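Local atomic coordinates of putative peptidase (Chlamydophila abortus, PDB entry 3CE2), a protein that probably acts as a zinc-dependent oligopeptidase of the M3B family, degrading small bioactive peptides. Residues S78-R81 against K82-L86; K108-T111 against H112-L116; D221-L224 against R225-Y229. All blocks are in the same frame, centred on the assembly; numbering follows the deposited sequence.

Interaction 1: S78-R81 against K82-L86; sequences SIER and KLNKL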
# COMPACT_ATOMS: atom_id res chain seq x y z
N SER A 78 -6.40 0.34 26.42
CA SER A 78 -7.70 -0.21 26.75
C SER A 78 -8.79 0.66 26.12
O SER A 78 -9.73 0.14 25.53
CB SER A 78 -7.87 -0.21 28.27
OG SER A 78 -8.84 -1.16 28.65
N ILE A 79 -8.64 1.97 26.28
CA ILE A 79 -9.53 2.96 25.71
C ILE A 79 -9.49 2.86 24.19
O ILE A 79 -10.53 2.67 23.53
CB ILE A 79 -9.11 4.39 26.15
CG1 ILE A 79 -9.53 4.63 27.61
CG2 ILE A 79 -9.73 5.45 25.25
CD1 ILE A 79 -8.85 5.81 28.24
N GLU A 80 -8.28 2.97 23.66
CA GLU A 80 -8.04 2.91 22.23
C GLU A 80 -8.73 1.70 21.64
O GLU A 80 -9.31 1.76 20.55
CB GLU A 80 -6.54 2.84 21.95
CG GLU A 80 -6.18 2.68 20.50
CD GLU A 80 -4.67 2.56 20.27
OE1 GLU A 80 -3.88 2.99 21.15
OE2 GLU A 80 -4.27 2.04 19.20
N ARG A 81 -8.69 0.61 22.38
CA ARG A 81 -9.26 -0.61 21.87
C ARG A 81 -10.77 -0.47 21.70
O ARG A 81 -11.34 -0.92 20.69
CB ARG A 81 -8.90 -1.74 22.80
CG ARG A 81 -9.43 -3.08 22.39
CD ARG A 81 -8.84 -4.10 23.32
NE ARG A 81 -9.53 -5.38 23.20
CZ ARG A 81 -9.07 -6.49 23.74
NH1 ARG A 81 -7.93 -6.47 24.42
NH2 ARG A 81 -9.74 -7.62 23.59
N LYS A 82 -11.41 0.19 22.68
CA LYS A 82 -12.87 0.37 22.70
C LYS A 82 -13.28 1.36 21.61
O LYS A 82 -14.21 1.08 20.85
CB LYS A 82 -13.31 0.89 24.08
CG LYS A 82 -14.80 0.73 24.44
CD LYS A 82 -15.24 1.87 25.39
CE LYS A 82 -15.84 1.38 26.74
NZ LYS A 82 -17.32 1.12 26.74
N LEU A 83 -12.58 2.49 21.52
CA LEU A 83 -12.74 3.43 20.42
C LEU A 83 -12.71 2.77 19.05
O LEU A 83 -13.57 3.06 18.21
CB LEU A 83 -11.68 4.53 20.48
CG LEU A 83 -11.81 5.38 21.73
CD1 LEU A 83 -11.00 6.64 21.65
CD2 LEU A 83 -13.26 5.72 21.99
N ASN A 84 -11.74 1.89 18.82
CA ASN A 84 -11.61 1.20 17.53
C ASN A 84 -12.79 0.28 17.26
O ASN A 84 -13.28 0.22 16.14
CB ASN A 84 -10.31 0.39 17.46
CG ASN A 84 -9.08 1.27 17.38
OD1 ASN A 84 -9.17 2.50 17.43
ND2 ASN A 84 -7.90 0.64 17.29
N LYS A 85 -13.22 -0.45 18.28
CA LYS A 85 -14.39 -1.30 18.16
C LYS A 85 -15.59 -0.44 17.73
O LYS A 85 -16.32 -0.80 16.82
CB LYS A 85 -14.64 -1.97 19.51
CG LYS A 85 -15.74 -3.00 19.60
CD LYS A 85 -15.68 -3.64 20.99
CE LYS A 85 -16.97 -4.36 21.37
NZ LYS A 85 -17.15 -5.68 20.67
N LEU A 86 -15.77 0.71 18.37
CA LEU A 86 -16.90 1.56 18.07
C LEU A 86 -16.72 2.16 16.70
O LEU A 86 -17.68 2.36 15.95
CB LEU A 86 -17.01 2.69 19.07
CG LEU A 86 -17.44 2.35 20.49
CD1 LEU A 86 -17.04 3.53 21.40
CD2 LEU A 86 -18.93 2.04 20.55
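Ile79 and Leu83, one helical turn apart, lie side by side and point the same way, so that the gamma methyl of Ile79 meets a delta methyl of Leu83: CG2 of Ile79 is 4.0 Å from CD1 of Leu83. The branch that touches sits beside the carbonyl carbon of its own residue, while CG1 carries CD1 off beside the backbone N (chi1 -75°). The backbone underneath is ordinary helix, with Leu83 N bonded to Ile79 O at 2.9 Å and Asn84 N to Glu80 O at 3.0 Å.

Glu80 and Asn84 form a second pair. Both side chains lean the same way, the amide plane turned 63° from the carboxylate, and between the side chains the approach is loose, Glu80 CG to Asn84 ND2 at 4.2 Å. Asn84 folds back along the helix because its CG is beside the backbone N (chi1 -70°), which brings that CG to 3.2 Å from Glu80 O; OD1 is in a weak hydrogen bond with His114 NE2.

The long cations leave the contact. Arg81, extended, reaches a salt bridge with Asp381, and Lys82, bent near its end, bonds Ser42 OG.

All of this lies on the helix 66-96, at the surface. Ile79 and Leu83 pack on Phe117 of helix 101-120, Leu86 meets Ile110 of the same helix, and Leu83 also touches Phe43 in a loop.

Interaction 2: K108-T111 against H112-L116; sequences KSIT and HLHTL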
# COMPACT_ATOMS: atom_id res chain seq x y z
N LYS A 108 -19.63 10.29 12.74
CA LYS A 108 -19.09 11.61 13.05
C LYS A 108 -18.83 11.74 14.55
O LYS A 108 -17.91 12.47 14.99
CB LYS A 108 -20.06 12.68 12.54
CG LYS A 108 -19.73 14.13 12.91
CD LYS A 108 -20.96 15.04 12.66
CE LYS A 108 -20.85 16.41 13.35
NZ LYS A 108 -19.78 17.28 12.75
N SER A 109 -19.61 11.02 15.35
CA SER A 109 -19.43 11.01 16.80
C SER A 109 -18.13 10.31 17.21
O SER A 109 -17.22 10.91 17.80
CB SER A 109 -20.61 10.32 17.49
OG SER A 109 -21.82 10.97 17.19
N ILE A 110 -18.05 9.03 16.88
CA ILE A 110 -16.88 8.25 17.22
C ILE A 110 -15.64 8.96 16.64
O ILE A 110 -14.62 9.08 17.32
CB ILE A 110 -17.02 6.77 16.77
CG1 ILE A 110 -15.88 5.94 17.36
CG2 ILE A 110 -17.10 6.66 15.27
CD1 ILE A 110 -15.55 6.32 18.80
N THR A 111 -15.76 9.47 15.42
CA THR A 111 -14.65 10.16 14.82
C THR A 111 -14.23 11.33 15.71
O THR A 111 -13.03 11.56 15.96
CB THR A 111 -14.99 10.64 13.37
OG1 THR A 111 -15.26 9.50 12.56
CG2 THR A 111 -13.80 11.45 12.74
N HIS A 112 -15.21 12.08 16.20
CA HIS A 112 -14.92 13.23 17.04
C HIS A 112 -14.22 12.72 18.30
O HIS A 112 -13.22 13.29 18.72
CB HIS A 112 -16.22 13.96 17.39
CG HIS A 112 -16.06 15.01 18.44
ND1 HIS A 112 -15.30 16.15 18.24
CD2 HIS A 112 -16.57 15.11 19.69
CE1 HIS A 112 -15.34 16.90 19.33
NE2 HIS A 112 -16.11 16.30 20.22
N LEU A 113 -14.74 11.63 18.86
CA LEU A 113 -14.12 10.99 20.03
C LEU A 113 -12.65 10.61 19.84
O LEU A 113 -11.84 10.80 20.74
CB LEU A 113 -14.92 9.75 20.45
CG LEU A 113 -15.85 10.09 21.60
CD1 LEU A 113 -16.32 8.85 22.38
CD2 LEU A 113 -15.07 11.04 22.49
N HIS A 114 -12.32 10.10 18.66
CA HIS A 114 -10.95 9.74 18.35
C HIS A 114 -10.08 10.96 18.33
O HIS A 114 -8.93 10.90 18.73
CB HIS A 114 -10.85 9.03 17.01
CG HIS A 114 -11.06 7.55 17.09
ND1 HIS A 114 -12.31 6.98 17.20
CD2 HIS A 114 -10.18 6.52 17.08
CE1 HIS A 114 -12.19 5.66 17.25
NE2 HIS A 114 -10.91 5.36 17.18
N THR A 115 -10.62 12.08 17.86
CA THR A 115 -9.83 13.30 17.78
C THR A 115 -9.59 13.86 19.18
O THR A 115 -8.56 14.49 19.47
CB THR A 115 -10.48 14.34 16.84
OG1 THR A 115 -10.80 13.72 15.59
CG2 THR A 115 -9.52 15.51 16.57
N LEU A 116 -10.54 13.60 20.07
CA LEU A 116 -10.43 14.08 21.43
C LEU A 116 -9.33 13.27 22.10
O LEU A 116 -8.34 13.82 22.60
CB LEU A 116 -11.76 13.88 22.16
CG LEU A 116 -12.40 15.08 22.87
CD1 LEU A 116 -12.12 16.39 22.11
CD2 LEU A 116 -13.90 14.84 23.02
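Ile110 O is gripped twice by one residue, His114. The backbone N of His114 reaches it at 2.9 Å in the usual helical bond, and the ring adds ND1 at 3.1 Å. The oxygen lies in the imidazole plane, as suits a ring N-H, yet ND1 stands well above the plane of the Ile110 carbonyl, 58° out of it. This second bond is possible because the first torsion of His114 (chi1 -87°) keeps CG beside the backbone N and swings the ring back over the preceding turn; the ND1 bond fixes the ring's rotation.

The same fold-back brings imidazole to hydrocarbon. CG1 of Ile110 is 3.7 Å from CE1 of His114, and CD1 is equally close to ND1. The same CD1 also touches Leu113 CB at 3.9 Å.

One residue further on, the pattern recurs with a hydroxyl. Thr111 O accepts from Thr115 N and from Thr115 OG1, each at 3.1 Å, the two donors coming from opposite faces of the carbonyl plane. Thr111 turns its own hydroxyl back to Leu107 O, and Ser109 OG likewise bonds Ala105 O.

On helix 101-120, the Ile110 and His114 side faces helix 66-96, where Tyr87 meets the His114 ring edge-to-face. Leu113 packs instead on Leu40 of helix 33-42 and on Phe43 in the loop beyond.

Interaction 3: D221-L224 against R225-Y229; sequences DREL and RKTSY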
# COMPACT_ATOMS: atom_id res chain seq x y z
N ASP A 221 -6.35 0.14 -30.06
CA ASP A 221 -6.05 0.98 -31.20
C ASP A 221 -4.74 1.73 -30.92
O ASP A 221 -4.69 2.65 -30.10
CB ASP A 221 -7.23 1.94 -31.42
CG ASP A 221 -7.05 2.87 -32.62
OD1 ASP A 221 -5.90 3.31 -32.90
OD2 ASP A 221 -8.08 3.18 -33.25
N ARG A 222 -3.68 1.33 -31.59
CA ARG A 222 -2.39 1.95 -31.33
C ARG A 222 -2.39 3.47 -31.47
O ARG A 222 -1.63 4.16 -30.79
CB ARG A 222 -1.30 1.35 -32.22
CG ARG A 222 0.08 1.54 -31.61
CD ARG A 222 1.18 1.20 -32.56
NE ARG A 222 2.49 1.37 -31.93
CZ ARG A 222 3.64 1.30 -32.58
NH1 ARG A 222 3.65 1.05 -33.88
NH2 ARG A 222 4.78 1.48 -31.93
N GLU A 223 -3.24 4.00 -32.35
CA GLU A 223 -3.21 5.43 -32.64
C GLU A 223 -3.76 6.24 -31.46
O GLU A 223 -3.28 7.35 -31.17
CB GLU A 223 -4.04 5.73 -33.90
CG GLU A 223 -3.94 7.17 -34.40
CD GLU A 223 -2.57 7.51 -35.02
OE1 GLU A 223 -1.75 6.59 -35.28
OE2 GLU A 223 -2.32 8.71 -35.24
N LEU A 224 -4.76 5.66 -30.80
CA LEU A 224 -5.32 6.18 -29.58
C LEU A 224 -4.25 6.14 -28.49
O LEU A 224 -4.05 7.14 -27.79
CB LEU A 224 -6.53 5.34 -29.17
CG LEU A 224 -7.54 5.93 -28.18
CD1 LEU A 224 -8.03 7.25 -28.69
CD2 LEU A 224 -8.72 4.97 -27.93
N ARG A 225 -3.56 5.01 -28.35
CA ARG A 225 -2.53 4.90 -27.32
C ARG A 225 -1.49 5.98 -27.57
O ARG A 225 -1.05 6.67 -26.65
CB ARG A 225 -1.86 3.53 -27.35
CG ARG A 225 -2.78 2.37 -27.01
CD ARG A 225 -2.00 1.17 -26.47
NE ARG A 225 -0.97 0.70 -27.40
CZ ARG A 225 -1.17 -0.17 -28.39
NH1 ARG A 225 -2.37 -0.70 -28.58
NH2 ARG A 225 -0.15 -0.51 -29.19
N LYS A 226 -1.12 6.14 -28.83
CA LYS A 226 -0.04 7.04 -29.19
C LYS A 226 -0.41 8.51 -28.98
O LYS A 226 0.38 9.26 -28.36
CB LYS A 226 0.38 6.80 -30.63
CG LYS A 226 1.48 7.68 -31.12
CD LYS A 226 1.56 7.63 -32.63
CE LYS A 226 2.16 8.94 -33.14
NZ LYS A 226 2.70 8.95 -34.54
N THR A 227 -1.57 8.94 -29.49
CA THR A 227 -1.91 10.38 -29.40
C THR A 227 -2.30 10.79 -27.99
O THR A 227 -2.16 11.95 -27.60
CB THR A 227 -3.03 10.80 -30.34
OG1 THR A 227 -4.13 9.88 -30.18
CG2 THR A 227 -2.56 10.79 -31.79
N SER A 228 -2.75 9.81 -27.22
CA SER A 228 -3.06 9.98 -25.81
C SER A 228 -1.80 10.19 -24.98
O SER A 228 -1.66 11.19 -24.27
CB SER A 228 -3.80 8.75 -25.34
OG SER A 228 -4.13 8.89 -23.99
N TYR A 229 -0.87 9.25 -25.08
CA TYR A 229 0.45 9.41 -24.48
C TYR A 229 1.14 10.72 -24.87
O TYR A 229 1.60 11.47 -24.01
CB TYR A 229 1.34 8.21 -24.84
CG TYR A 229 2.78 8.35 -24.44
CD1 TYR A 229 3.18 8.04 -23.14
CD2 TYR A 229 3.74 8.81 -25.34
CE1 TYR A 229 4.52 8.18 -22.74
CE2 TYR A 229 5.08 8.95 -24.96
CZ TYR A 229 5.45 8.63 -23.65
OH TYR A 229 6.76 8.76 -23.26
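This is the first two turns of helix 222-237, a capped helix start where two arginines one turn apart are gathered onto one carboxylate. Asp221 is the N-cap: its OD1 takes Glu223 N at 2.8 Å, with a weak bond from Leu224 N at 3.4 Å, while OD2 accepts from Ser201 N. The carboxylate thus covers amides that precede the first helical bond, in which Arg225 N meets Asp221 O at 3.1 Å.

Arg225 sends its guanidinium back over the start of the helix. Its CG lies beside the backbone N (chi1 -64°), and a bend at chi3 lays one face of the group against the CA and CB of Arg222. NH2 comes nearest, 3.2 Å from Arg222 CG. Arg222 itself runs out extended, the two guanidinium planes 30° apart. NE of Arg222 is only 4.2 Å from NH2 of Arg225, the two groups being drawn together by the shared carboxylate of Asp315, one to each oxygen: OD2 to Arg222 NH2 and OD1 to Arg225 NH2. Arg225 NE and NH1 also hold the backbone oxygens of Tyr314 and Ser219.

On another side, Thr227 N bonds Glu223 O at 2.9 Å; Thr227 OG1 lies 2.8 Å from that oxygen and is itself bonded to Thr199 N.

Leu224, Thr227 and Ser228 rest on Ala198 of strand 197-199, and Leu224 and Ser228 also on Tyr216 of helix 210-217. Arg222 faces the loop carrying His312, a zinc ligand together with Asp310.

Overall arrangement
Interactions 1 and 2 belong to one local assembly: helices 66-96 and 101-120 follow each other in the chain and pack together, so the centres of the two contacts are 11 Å apart and they touch, for instance Leu86 CB against Ile110 CG1 at 3.8 Å. Both are away from the annotated zinc sites. Interaction 3 stands apart, its centre about 51 Å from that of interaction 1, on the opposite side of the chain's centre, and 48 Å from that of interaction 2. Its Leu224 side chain is about 4 Å from a bound zinc ion, and that of Arg222 about 4 Å from the zinc ligands Asp310 and His312. The probably catalytic zinc site, with His402 and His406 of the HExxH motif and Glu430, is a separate one.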